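PDB 5LO9: cytochrome C from Marichromatium purpuratum 984, which probably oxidises thiosulfate to tetrathionate, passing the electrons along four c-type hemes shared between a catalytic part (TsdA) and an electron-accepting part (TsdB). Local coordinates for residues Glu33-Arg39 with Ala140-Tyr146; Ala15-Val19 with Arg71-Asp76; Asn283-Cys287 with Val419-Pro423. All blocks are in the same frame, centred on the assembly; numbering follows the deposited sequence.

Interaction 1 of 3, residues Glu33-Arg39 with Ala140-Tyr146; sequences EALGAAR and AGQPYSY. With HEC (heme c), chain C; EDO (1,2-ethanediol), chain U.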
loop_
_atom_site.group_PDB
_atom_site.type_symbol
_atom_site.label_atom_id
_atom_site.label_comp_id
_atom_site.label_asym_id
_atom_site.label_seq_id
_atom_site.Cartn_x
_atom_site.Cartn_y
_atom_site.Cartn_z
ATOM N N GLU A 33 -6.027 3.478 -53.037
ATOM C CA GLU A 33 -7.225 2.962 -52.392
ATOM C C GLU A 33 -8.107 2.203 -53.367
ATOM O O GLU A 33 -8.569 1.101 -53.060
ATOM C CB GLU A 33 -8.007 4.107 -51.778
ATOM C CG GLU A 33 -7.559 4.479 -50.416
ATOM C CD GLU A 33 -7.829 3.395 -49.398
ATOM O OE1 GLU A 33 -8.676 2.479 -49.659
ATOM O OE2 GLU A 33 -7.175 3.494 -48.335
ATOM N N ALA A 34 -8.390 2.795 -54.535
ATOM C CA ALA A 34 -9.347 2.189 -55.475
ATOM C C ALA A 34 -8.912 0.806 -55.961
ATOM O O ALA A 34 -9.750 -0.094 -56.104
ATOM C CB ALA A 34 -9.558 3.102 -56.670
ATOM N N LEU A 35 -7.619 0.639 -56.282
ATOM C CA LEU A 35 -7.074 -0.643 -56.719
ATOM C C LEU A 35 -6.752 -1.567 -55.553
ATOM O O LEU A 35 -6.531 -2.765 -55.770
ATOM C CB LEU A 35 -5.789 -0.424 -57.514
ATOM C CG LEU A 35 -5.895 0.519 -58.715
ATOM C CD1 LEU A 35 -4.552 1.076 -59.113
ATOM C CD2 LEU A 35 -6.474 -0.250 -59.882
ATOM N N GLY A 36 -6.667 -1.041 -54.332
ATOM C CA GLY A 36 -6.170 -1.870 -53.258
ATOM C C GLY A 36 -4.704 -2.190 -53.426
ATOM O O GLY A 36 -4.241 -3.248 -52.976
ATOM N N ALA A 37 -3.960 -1.291 -54.068
ATOM C CA ALA A 37 -2.533 -1.465 -54.256
ATOM C C ALA A 37 -1.804 -0.982 -53.012
ATOM O O ALA A 37 -2.068 0.120 -52.514
ATOM C CB ALA A 37 -2.076 -0.675 -55.474
ATOM N N ALA A 38 -0.882 -1.806 -52.526
ATOM C CA ALA A 38 -0.239 -1.565 -51.253
ATOM C C ALA A 38 0.672 -0.358 -51.328
ATOM O O ALA A 38 1.073 0.096 -52.405
ATOM C CB ALA A 38 0.594 -2.771 -50.817
ATOM N N ARG A 39 0.951 0.185 -50.153
ATOM C CA ARG A 39 2.129 1.015 -49.964
ATOM C C ARG A 39 3.371 0.158 -50.087
ATOM O O ARG A 39 3.517 -0.850 -49.378
ATOM C CB ARG A 39 2.101 1.676 -48.582
ATOM C CG ARG A 39 3.390 2.349 -48.199
ATOM C CD ARG A 39 3.461 2.699 -46.720
ATOM N NE ARG A 39 4.860 2.860 -46.302
ATOM C CZ ARG A 39 5.275 2.844 -45.036
ATOM N NH1 ARG A 39 4.397 2.687 -44.057
ATOM N NH2 ARG A 39 6.575 2.960 -44.753
ATOM N N ALA A 140 0.935 1.053 -40.651
ATOM C CA ALA A 140 0.641 2.470 -40.710
ATOM C C ALA A 140 0.733 2.983 -42.139
ATOM O O ALA A 140 1.737 2.769 -42.834
ATOM C CB ALA A 140 1.615 3.209 -39.818
ATOM N N GLY A 141 -0.327 3.652 -42.577
ATOM C CA GLY A 141 -0.369 4.248 -43.893
ATOM C C GLY A 141 -0.684 3.301 -45.032
ATOM O O GLY A 141 -0.925 3.774 -46.147
ATOM N N GLN A 142 -0.751 1.994 -44.795
ATOM C CA GLN A 142 -1.229 1.107 -45.840
ATOM C C GLN A 142 -2.678 1.459 -46.161
ATOM O O GLN A 142 -3.468 1.704 -45.248
ATOM C CB GLN A 142 -1.136 -0.353 -45.389
ATOM C CG GLN A 142 0.246 -0.929 -45.450
ATOM C CD GLN A 142 0.774 -1.120 -46.885
ATOM O OE1 GLN A 142 0.114 -0.782 -47.875
ATOM N NE2 GLN A 142 1.961 -1.692 -46.988
ATOM N N PRO A 143 -3.068 1.472 -47.428
ATOM C CA PRO A 143 -4.462 1.790 -47.769
ATOM C C PRO A 143 -5.452 0.901 -47.027
ATOM O O PRO A 143 -5.168 -0.257 -46.701
ATOM C CB PRO A 143 -4.527 1.545 -49.281
ATOM C CG PRO A 143 -3.191 1.833 -49.761
ATOM C CD PRO A 143 -2.242 1.318 -48.633
ATOM N N TYR A 144 -6.611 1.489 -46.719
ATOM C CA TYR A 144 -7.678 0.756 -46.059
ATOM C C TYR A 144 -8.041 -0.490 -46.835
ATOM O O TYR A 144 -8.095 -1.592 -46.274
ATOM C CB TYR A 144 -8.904 1.650 -45.915
ATOM C CG TYR A 144 -10.198 0.953 -45.466
ATOM C CD1 TYR A 144 -10.516 0.789 -44.094
ATOM C CD2 TYR A 144 -11.131 0.520 -46.411
ATOM C CE1 TYR A 144 -11.713 0.190 -43.694
ATOM C CE2 TYR A 144 -12.313 -0.069 -46.024
ATOM C CZ TYR A 144 -12.606 -0.240 -44.673
ATOM O OH TYR A 144 -13.797 -0.847 -44.345
ATOM N N SER A 145 -8.267 -0.340 -48.142
ATOM C CA SER A 145 -8.688 -1.479 -48.950
ATOM C C SER A 145 -7.669 -2.608 -48.889
ATOM O O SER A 145 -8.051 -3.786 -48.904
ATOM C CB SER A 145 -8.922 -1.041 -50.384
ATOM O OG SER A 145 -7.798 -0.325 -50.889
ATOM N N TYR A 146 -6.368 -2.269 -48.834
ATOM C CA TYR A 146 -5.318 -3.287 -48.840
ATOM C C TYR A 146 -5.260 -4.035 -47.515
ATOM O O TYR A 146 -5.204 -5.275 -47.482
ATOM C CB TYR A 146 -3.972 -2.653 -49.128
ATOM C CG TYR A 146 -2.866 -3.666 -49.058
ATOM C CD1 TYR A 146 -2.778 -4.686 -49.983
ATOM C CD2 TYR A 146 -1.922 -3.617 -48.059
ATOM C CE1 TYR A 146 -1.755 -5.644 -49.917
ATOM C CE2 TYR A 146 -0.897 -4.569 -47.973
ATOM C CZ TYR A 146 -0.835 -5.581 -48.903
ATOM O OH TYR A 146 0.162 -6.511 -48.824
HETATM FE FE HEC C . 2.037 -4.607 -56.961
HETATM C CHA HEC C . 0.811 -5.832 -53.931
HETATM C CHB HEC C . 5.347 -5.053 -55.807
HETATM C CHC HEC C . 3.265 -3.722 -60.129
HETATM C CHD HEC C . -1.248 -3.918 -58.040
HETATM N NA HEC C . 2.932 -5.306 -55.199
HETATM C C1A HEC C . 2.271 -5.744 -54.107
HETATM C C2A HEC C . 3.177 -6.195 -53.011
HETATM C C3A HEC C . 4.502 -5.967 -53.585
HETATM C C4A HEC C . 4.237 -5.408 -54.929
HETATM C CMA HEC C . 5.796 -6.249 -52.910
HETATM C CAA HEC C . 2.861 -6.748 -51.635
HETATM C CBA HEC C . 2.874 -5.561 -50.690
HETATM C CGA HEC C . 2.888 -5.883 -49.209
HETATM O O1A HEC C . 2.662 -4.936 -48.418
HETATM O O2A HEC C . 3.122 -7.038 -48.796
HETATM N NB HEC C . 3.937 -4.409 -57.795
HETATM C C1B HEC C . 5.103 -4.616 -57.177
HETATM C C2B HEC C . 6.260 -4.391 -58.052
HETATM C C3B HEC C . 5.660 -4.002 -59.331
HETATM C C4B HEC C . 4.215 -4.056 -59.063
HETATM C CMB HEC C . 7.693 -4.509 -57.675
HETATM C CAB HEC C . 6.362 -3.676 -60.610
HETATM C CBB HEC C . 7.208 -4.878 -61.005
HETATM N NC HEC C . 1.167 -3.939 -58.736
HETATM C C1C HEC C . 1.812 -3.663 -59.876
HETATM C C2C HEC C . 0.900 -3.206 -60.943
HETATM C C3C HEC C . -0.420 -3.245 -60.327
HETATM C C4C HEC C . -0.129 -3.707 -58.958
HETATM C CMC HEC C . 1.283 -2.794 -62.319
HETATM C CAC HEC C . -1.766 -2.903 -60.897
HETATM C CBC HEC C . -2.012 -3.620 -62.182
HETATM N ND HEC C . 0.135 -4.841 -56.146
HETATM C C1D HEC C . -1.023 -4.516 -56.728
HETATM C C2D HEC C . -2.191 -4.801 -55.885
HETATM C C3D HEC C . -1.615 -5.359 -54.673
HETATM C C4D HEC C . -0.153 -5.356 -54.945
HETATM C CMD HEC C . -3.633 -4.581 -56.203
HETATM C CAD HEC C . -2.392 -5.887 -53.504
HETATM C CBD HEC C . -2.329 -7.404 -53.688
HETATM C CGD HEC C . -3.087 -8.133 -52.619
HETATM O O1D HEC C . -2.720 -9.293 -52.271
HETATM O O2D HEC C . -4.072 -7.535 -52.156
HETATM C C1 EDO U . -6.615 7.462 -53.553
HETATM O O1 EDO U . -5.484 6.719 -53.055
HETATM C C2 EDO U . -7.281 6.658 -54.677
HETATM O O2 EDO U . -8.675 6.969 -54.670
#

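Interaction 2 of 3, residues Ala15-Val19 with Arg71-Asp76; sequences ARGIV and RLTPVD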
loop_
_atom_site.group_PDB
_atom_site.type_symbol
_atom_site.label_atom_id
_atom_site.label_comp_id
_atom_site.label_asym_id
_atom_site.label_seq_id
_atom_site.Cartn_x
_atom_site.Cartn_y
_atom_site.Cartn_z
ATOM N N ALA A 15 10.309 -4.017 -73.431
ATOM C CA ALA A 15 10.885 -5.193 -74.061
ATOM C C ALA A 15 10.422 -6.467 -73.362
ATOM O O ALA A 15 9.833 -7.354 -73.985
ATOM C CB ALA A 15 12.419 -5.068 -74.037
ATOM N N ARG A 16 10.671 -6.565 -72.052
ATOM C CA ARG A 16 10.289 -7.721 -71.237
ATOM C C ARG A 16 8.780 -7.778 -70.945
ATOM O O ARG A 16 8.329 -8.710 -70.259
ATOM C CB ARG A 16 11.048 -7.723 -69.893
ATOM C CG ARG A 16 12.572 -7.465 -69.885
ATOM C CD ARG A 16 13.160 -7.812 -68.486
ATOM N NE ARG A 16 13.331 -9.270 -68.401
ATOM C CZ ARG A 16 14.408 -9.973 -68.782
ATOM N NH1 ARG A 16 15.506 -9.383 -69.274
ATOM N NH2 ARG A 16 14.379 -11.304 -68.671
ATOM N N GLY A 17 8.000 -6.816 -71.427
ATOM C CA GLY A 17 6.562 -6.806 -71.196
ATOM C C GLY A 17 6.180 -6.587 -69.752
ATOM O O GLY A 17 5.263 -7.250 -69.249
ATOM N N ILE A 18 6.846 -5.649 -69.082
ATOM C CA ILE A 18 6.623 -5.357 -67.676
ATOM C C ILE A 18 6.156 -3.913 -67.579
ATOM O O ILE A 18 6.857 -3.002 -68.032
ATOM C CB ILE A 18 7.890 -5.585 -66.846
ATOM C CG1 ILE A 18 8.215 -7.073 -66.741
ATOM C CG2 ILE A 18 7.721 -4.991 -65.446
ATOM C CD1 ILE A 18 9.564 -7.363 -66.129
ATOM N N VAL A 19 4.967 -3.710 -67.001
ATOM C CA VAL A 19 4.426 -2.367 -66.818
ATOM C C VAL A 19 5.106 -1.689 -65.642
ATOM O O VAL A 19 5.693 -2.328 -64.766
ATOM C CB VAL A 19 2.896 -2.364 -66.616
ATOM C CG1 VAL A 19 2.188 -2.948 -67.783
ATOM C CG2 VAL A 19 2.531 -3.143 -65.365
ATOM N N ARG A 71 6.361 -12.261 -63.698
ATOM C CA ARG A 71 7.169 -11.789 -64.803
ATOM C C ARG A 71 8.529 -11.256 -64.384
ATOM O O ARG A 71 9.368 -11.023 -65.251
ATOM C CB ARG A 71 6.440 -10.696 -65.583
ATOM C CG ARG A 71 5.839 -11.207 -66.860
ATOM C CD ARG A 71 4.956 -10.164 -67.552
ATOM N NE ARG A 71 4.199 -10.716 -68.681
ATOM C CZ ARG A 71 4.752 -11.272 -69.763
ATOM N NH1 ARG A 71 6.080 -11.363 -69.891
ATOM N NH2 ARG A 71 3.968 -11.742 -70.726
ATOM N N LEU A 72 8.784 -11.071 -63.097
ATOM C CA LEU A 72 10.070 -10.556 -62.643
ATOM C C LEU A 72 11.132 -11.653 -62.680
ATOM O O LEU A 72 10.846 -12.829 -62.442
ATOM C CB LEU A 72 9.955 -10.008 -61.213
ATOM C CG LEU A 72 9.029 -8.816 -61.059
ATOM C CD1 LEU A 72 8.931 -8.495 -59.597
ATOM C CD2 LEU A 72 9.492 -7.619 -61.866
ATOM N N THR A 73 12.351 -11.272 -63.029
ATOM C CA THR A 73 13.481 -12.165 -62.832
ATOM C C THR A 73 14.005 -11.965 -61.430
ATOM O O THR A 73 13.691 -10.969 -60.784
ATOM C CB THR A 73 14.583 -11.882 -63.851
ATOM O OG1 THR A 73 15.058 -10.530 -63.698
ATOM C CG2 THR A 73 14.078 -12.086 -65.267
ATOM N N PRO A 74 14.762 -12.903 -60.910
ATOM C CA PRO A 74 15.374 -12.691 -59.585
ATOM C C PRO A 74 16.142 -11.376 -59.467
ATOM O O PRO A 74 15.968 -10.645 -58.482
ATOM C CB PRO A 74 16.296 -13.899 -59.447
ATOM C CG PRO A 74 15.644 -14.946 -60.280
ATOM C CD PRO A 74 14.976 -14.245 -61.426
ATOM N N VAL A 75 16.954 -11.031 -60.472
ATOM C CA VAL A 75 17.689 -9.767 -60.414
ATOM C C VAL A 75 16.714 -8.587 -60.400
ATOM O O VAL A 75 16.935 -7.600 -59.692
ATOM C CB VAL A 75 18.718 -9.683 -61.574
ATOM C CG1 VAL A 75 18.056 -9.756 -62.930
ATOM C CG2 VAL A 75 19.530 -8.451 -61.493
ATOM N N ASP A 76 15.612 -8.679 -61.160
ATOM C CA ASP A 76 14.582 -7.635 -61.142
ATOM C C ASP A 76 13.954 -7.494 -59.745
ATOM O O ASP A 76 13.711 -6.381 -59.265
ATOM C CB ASP A 76 13.503 -7.955 -62.191
ATOM C CG ASP A 76 13.934 -7.629 -63.654
ATOM O OD1 ASP A 76 14.827 -6.772 -63.856
ATOM O OD2 ASP A 76 13.345 -8.215 -64.612
#

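Interaction 3 of 3, residues Asn283-Cys287 with Val419-Pro423; sequences NDQTC and VVFPP. With HEC (heme c), chain F.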
loop_
_atom_site.group_PDB
_atom_site.type_symbol
_atom_site.label_atom_id
_atom_site.label_comp_id
_atom_site.label_asym_id
_atom_site.label_seq_id
_atom_site.Cartn_x
_atom_site.Cartn_y
_atom_site.Cartn_z
ATOM N N ASN A 283 19.008 -0.808 -18.694
ATOM C CA ASN A 283 18.983 -1.764 -19.767
ATOM C C ASN A 283 17.817 -1.418 -20.671
ATOM O O ASN A 283 17.287 -0.302 -20.617
ATOM C CB ASN A 283 18.920 -3.199 -19.216
ATOM C CG ASN A 283 17.713 -3.444 -18.382
ATOM O OD1 ASN A 283 16.730 -2.704 -18.456
ATOM N ND2 ASN A 283 17.740 -4.541 -17.626
ATOM N N ASP A 284 17.453 -2.385 -21.523
ATOM C CA ASP A 284 16.421 -2.239 -22.538
ATOM C C ASP A 284 15.249 -3.161 -22.216
ATOM O O ASP A 284 14.897 -4.045 -22.994
ATOM C CB ASP A 284 17.003 -2.500 -23.933
ATOM C CG ASP A 284 17.969 -1.391 -24.384
ATOM O OD1 ASP A 284 17.783 -0.230 -23.954
ATOM O OD2 ASP A 284 18.872 -1.661 -25.202
ATOM N N GLN A 285 14.611 -2.890 -21.084
ATOM C CA GLN A 285 13.513 -3.669 -20.557
ATOM C C GLN A 285 12.383 -2.719 -20.197
ATOM O O GLN A 285 12.579 -1.507 -20.102
ATOM C CB GLN A 285 13.942 -4.444 -19.326
ATOM C CG GLN A 285 15.122 -5.366 -19.562
ATOM C CD GLN A 285 14.846 -6.579 -20.446
ATOM O OE1 GLN A 285 15.612 -6.869 -21.361
ATOM N NE2 GLN A 285 13.804 -7.321 -20.137
ATOM N N THR A 286 11.190 -3.286 -20.017
ATOM C CA THR A 286 10.075 -2.596 -19.393
ATOM C C THR A 286 9.368 -3.587 -18.483
ATOM O O THR A 286 9.445 -4.802 -18.677
ATOM C CB THR A 286 9.050 -2.037 -20.385
ATOM O OG1 THR A 286 8.368 -3.125 -21.029
ATOM C CG2 THR A 286 9.676 -1.112 -21.439
ATOM N N CYS A 287 8.636 -3.042 -17.507
ATOM C CA CYS A 287 7.864 -3.876 -16.594
ATOM C C CYS A 287 6.920 -4.760 -17.388
ATOM O O CYS A 287 6.716 -5.934 -17.060
ATOM C CB CYS A 287 7.043 -3.008 -15.624
ATOM S SG CYS A 287 7.833 -1.580 -14.766
ATOM N N VAL A 419 11.029 -0.783 -26.710
ATOM C CA VAL A 419 11.321 -2.211 -26.690
ATOM C C VAL A 419 10.172 -2.935 -27.367
ATOM O O VAL A 419 9.075 -3.012 -26.815
ATOM C CB VAL A 419 11.506 -2.756 -25.267
ATOM C CG1 VAL A 419 11.980 -4.196 -25.353
ATOM C CG2 VAL A 419 12.500 -1.946 -24.460
ATOM N N VAL A 420 10.441 -3.549 -28.507
ATOM C CA VAL A 420 9.440 -4.413 -29.107
ATOM C C VAL A 420 9.619 -5.838 -28.620
ATOM O O VAL A 420 8.686 -6.420 -28.077
ATOM C CB VAL A 420 9.514 -4.361 -30.633
ATOM C CG1 VAL A 420 8.526 -5.302 -31.211
ATOM C CG2 VAL A 420 9.246 -2.981 -31.122
ATOM N N PHE A 421 10.813 -6.393 -28.795
ATOM C CA PHE A 421 11.123 -7.751 -28.352
ATOM C C PHE A 421 12.286 -7.663 -27.385
ATOM O O PHE A 421 13.388 -7.241 -27.781
ATOM C CB PHE A 421 11.470 -8.661 -29.529
ATOM C CG PHE A 421 10.432 -8.654 -30.582
ATOM C CD1 PHE A 421 9.120 -8.966 -30.254
ATOM C CD2 PHE A 421 10.741 -8.311 -31.892
ATOM C CE1 PHE A 421 8.134 -8.949 -31.205
ATOM C CE2 PHE A 421 9.744 -8.260 -32.877
ATOM C CZ PHE A 421 8.439 -8.590 -32.531
ATOM N N PRO A 422 12.084 -7.974 -26.112
ATOM C CA PRO A 422 13.111 -7.744 -25.131
ATOM C C PRO A 422 14.332 -8.602 -25.392
ATOM O O PRO A 422 14.208 -9.795 -25.694
ATOM C CB PRO A 422 12.435 -8.154 -23.813
ATOM C CG PRO A 422 11.007 -8.058 -24.079
ATOM C CD PRO A 422 10.828 -8.410 -25.492
ATOM N N PRO A 423 15.520 -8.027 -25.232
ATOM C CA PRO A 423 16.758 -8.812 -25.110
ATOM C C PRO A 423 16.692 -9.796 -23.957
ATOM O O PRO A 423 16.331 -9.430 -22.844
ATOM C CB PRO A 423 17.820 -7.748 -24.819
ATOM C CG PRO A 423 17.221 -6.476 -25.163
ATOM C CD PRO A 423 15.745 -6.594 -25.049
HETATM FE FE HEC F . 9.099 -13.870 -25.968
HETATM C CHA HEC F . 8.808 -11.379 -23.540
HETATM C CHB HEC F . 11.078 -15.805 -23.835
HETATM C CHC HEC F . 8.991 -16.460 -28.263
HETATM C CHD HEC F . 7.657 -11.711 -28.362
HETATM N NA HEC F . 9.830 -13.631 -24.030
HETATM C C1A HEC F . 9.623 -12.571 -23.234
HETATM C C2A HEC F . 10.319 -12.718 -21.926
HETATM C C3A HEC F . 10.965 -14.015 -22.007
HETATM C C4A HEC F . 10.603 -14.493 -23.368
HETATM C CMA HEC F . 11.787 -14.663 -20.936
HETATM C CAA HEC F . 10.360 -11.812 -20.738
HETATM C CBA HEC F . 11.830 -11.500 -20.438
HETATM C CGA HEC F . 12.207 -10.059 -20.646
HETATM O O1A HEC F . 11.327 -9.260 -21.002
HETATM O O2A HEC F . 13.403 -9.753 -20.454
HETATM N NB HEC F . 9.889 -15.786 -26.024
HETATM C C1B HEC F . 10.643 -16.376 -25.106
HETATM C C2B HEC F . 11.028 -17.756 -25.477
HETATM C C3B HEC F . 10.403 -17.954 -26.781
HETATM C C4B HEC F . 9.706 -16.666 -27.007
HETATM C CMB HEC F . 11.874 -18.700 -24.704
HETATM C CAB HEC F . 10.420 -19.173 -27.665
HETATM C CBB HEC F . 9.798 -20.299 -26.874
HETATM N NC HEC F . 8.457 -14.055 -27.951
HETATM C C1C HEC F . 8.497 -15.156 -28.686
HETATM C C2C HEC F . 8.021 -14.966 -30.066
HETATM C C3C HEC F . 7.629 -13.571 -30.111
HETATM C C4C HEC F . 7.963 -13.098 -28.742
HETATM C CMC HEC F . 7.984 -15.993 -31.150
HETATM C CAC HEC F . 7.093 -12.727 -31.239
HETATM C CBC HEC F . 5.893 -13.232 -31.967
HETATM N ND HEC F . 8.352 -11.922 -25.941
HETATM C C1D HEC F . 7.814 -11.249 -26.968
HETATM C C2D HEC F . 7.359 -9.894 -26.556
HETATM C C3D HEC F . 7.684 -9.812 -25.142
HETATM C C4D HEC F . 8.291 -11.121 -24.863
HETATM C CMD HEC F . 6.704 -8.835 -27.365
HETATM C CAD HEC F . 7.447 -8.646 -24.247
HETATM C CBD HEC F . 5.958 -8.653 -23.917
HETATM C CGD HEC F . 5.361 -7.251 -23.899
HETATM O O1D HEC F . 6.029 -6.241 -24.181
HETATM O O2D HEC F . 4.165 -7.136 -23.617
#

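Interaction 1 of 3, residues Glu33-Arg39 with Ala140-Tyr146
The carboxylate of Glu-33 takes the first amides of helix 144-156: Tyr-144 N donates to Glu-33 OE2 at 2.6 Å and Ser-145 N to Glu-33 OE1 at 3.2 Å. The N-cap, Pro-143, has no polar side chain to do so. Ser-145 OG also donates, to the backbone Glu-33 O, at 2.7 Å. The Gln-142 amide pairs with the backbone of Arg-39 at two points, Arg-39 N to Gln-142 OE1 at 2.6 Å and Gln-142 NE2 to Arg-39 O at 3.0 Å. The Arg-39 guanidinium binds Ala-41 O and adds a weak bond from Arg-39 NH1 to Ala-140 O (2.9 Å). Between these ends, Ala-38 CB makes a CH-pi contact with the Tyr-146 ring, 3.6 Å from its centroid. Gly-36 O is 3.3 Å from CAD of one heme and Ala-38 CB 3.6 Å from its CBA, while Tyr-146 OH is hydrogen-bonded to Arg-60 and to a propionate of the other heme, so the seam lies between two hemes. In the 33-39 loop of the first domain, Ala-38 O accepts from axial His-25, as in class I cytochromes c, while Tyr-144 leans on helix 176-187 of its own, second cytochrome c domain.

Interaction 2 of 3, residues Ala15-Val19 with Arg71-Asp76
The one charged pairing here is long and badly aimed: Arg-16 NE is 3.9 Å from Asp-76 OD2, and that oxygen lies well out of the guanidinium plane, so charge acts but no N-H points at it. The stronger partner of Asp-76 is Arg-4 of helix 2-10, bound through OD1. Arg-16 NH2 also rests on Thr-73 CG2 at 3.5 Å. The two segments belong to one cytochrome c domain: 15-19 leads into the heme-binding CxxCH motif that starts at Cys-21, and 71-76 opens the domain's last helix, 74-86. Thr-73 is its N-cap, with Asp-76 N donating to Thr-73 OG1 at 3.2 Å. Gly-17, at positive phi, forms a G1 bulge with Ile-18 opposite Asp-13; Gly-17 O lies 3.4 Å from Arg-71 CD. Ile-18 turns inward, its CD1 3.8 Å from Arg-71 O and 4.3 Å from Leu-72 CD2. Leu-72 touches the heme, and Leu-8 of helix 2-10 packs against both Ile-18 and Asp-76.

Interaction 3 of 3, residues Asn283-Cys287 with Val419-Pro423
Gln-285 folds its side chain over the Pro-422/Pro-423 pair: its NE2 lies 4.0 Å from Pro-422 CB, and its OE1 3.7 Å from Pro-423 CD. Although its CA-to-CB bond points away from the prolines, m rotamers at chi1 and chi2 bring the amide back to them. Gln-285 NE2 then donates to heme propionate O2A in a very short hydrogen bond of 2.5 Å. Gln-285 OE1 and Pro-423 O, 3.0 Å apart, are both acceptors and form no bond; Pro-423 O accepts from Ser-429 instead. No hydrogen bond joins the two segments directly, and the rest of the fit is van der Waals. Val-419 CG2 lies against the backbone of the other segment, 3.5 Å from Asp-284 O, and 4.2 Å from Thr-286 CG2, and Pro-423 CD closes on Asp-284 O at 3.4 Å. The Asp-284 carboxylate is held by a salt bridge to Arg-428.

Strand 418-421 carries a classic beta bulge, Val-420 and Phe-421 facing Leu-413, where the chain turns a corner. From the bulge, Phe-421 CD1 comes to 3.6 Å from heme atom CHD, and after it Pro-422 CB to 3.2 Å from propionate O1A. Pro-422 O accepts from the axial His-406, the proximal histidine-to-carbonyl bond of class I cytochromes c. On the opposing segment, Cys-287 begins a CxxCH motif and is covalently linked to the other heme of the catalytic part. The contact thus joins the surroundings of two hemes, a junction that fits a diheme cytochrome such as TsdA.

Overall arrangement
Interactions 1 and 3 are buried and each brings together the surroundings of two hemes; interaction 2 is partly exposed and lies at the outer end of the molecule, within the first cytochrome c domain. Interaction 2 and the 33-39 half of interaction 1 share that domain; the two contacts alternate along the chain, centres about 23 Å apart, without touching. Interaction 3 follows both in sequence, near the centre of the chain and about 43 Å from interaction 2, centre to centre. Chemistry follows place: directed hydrogen bonds, half from the start of a helix, hold the interdomain seam of 1, loose charge and aliphatic contacts mark 2, and proline packing beside a propionate bond distinguishes 3.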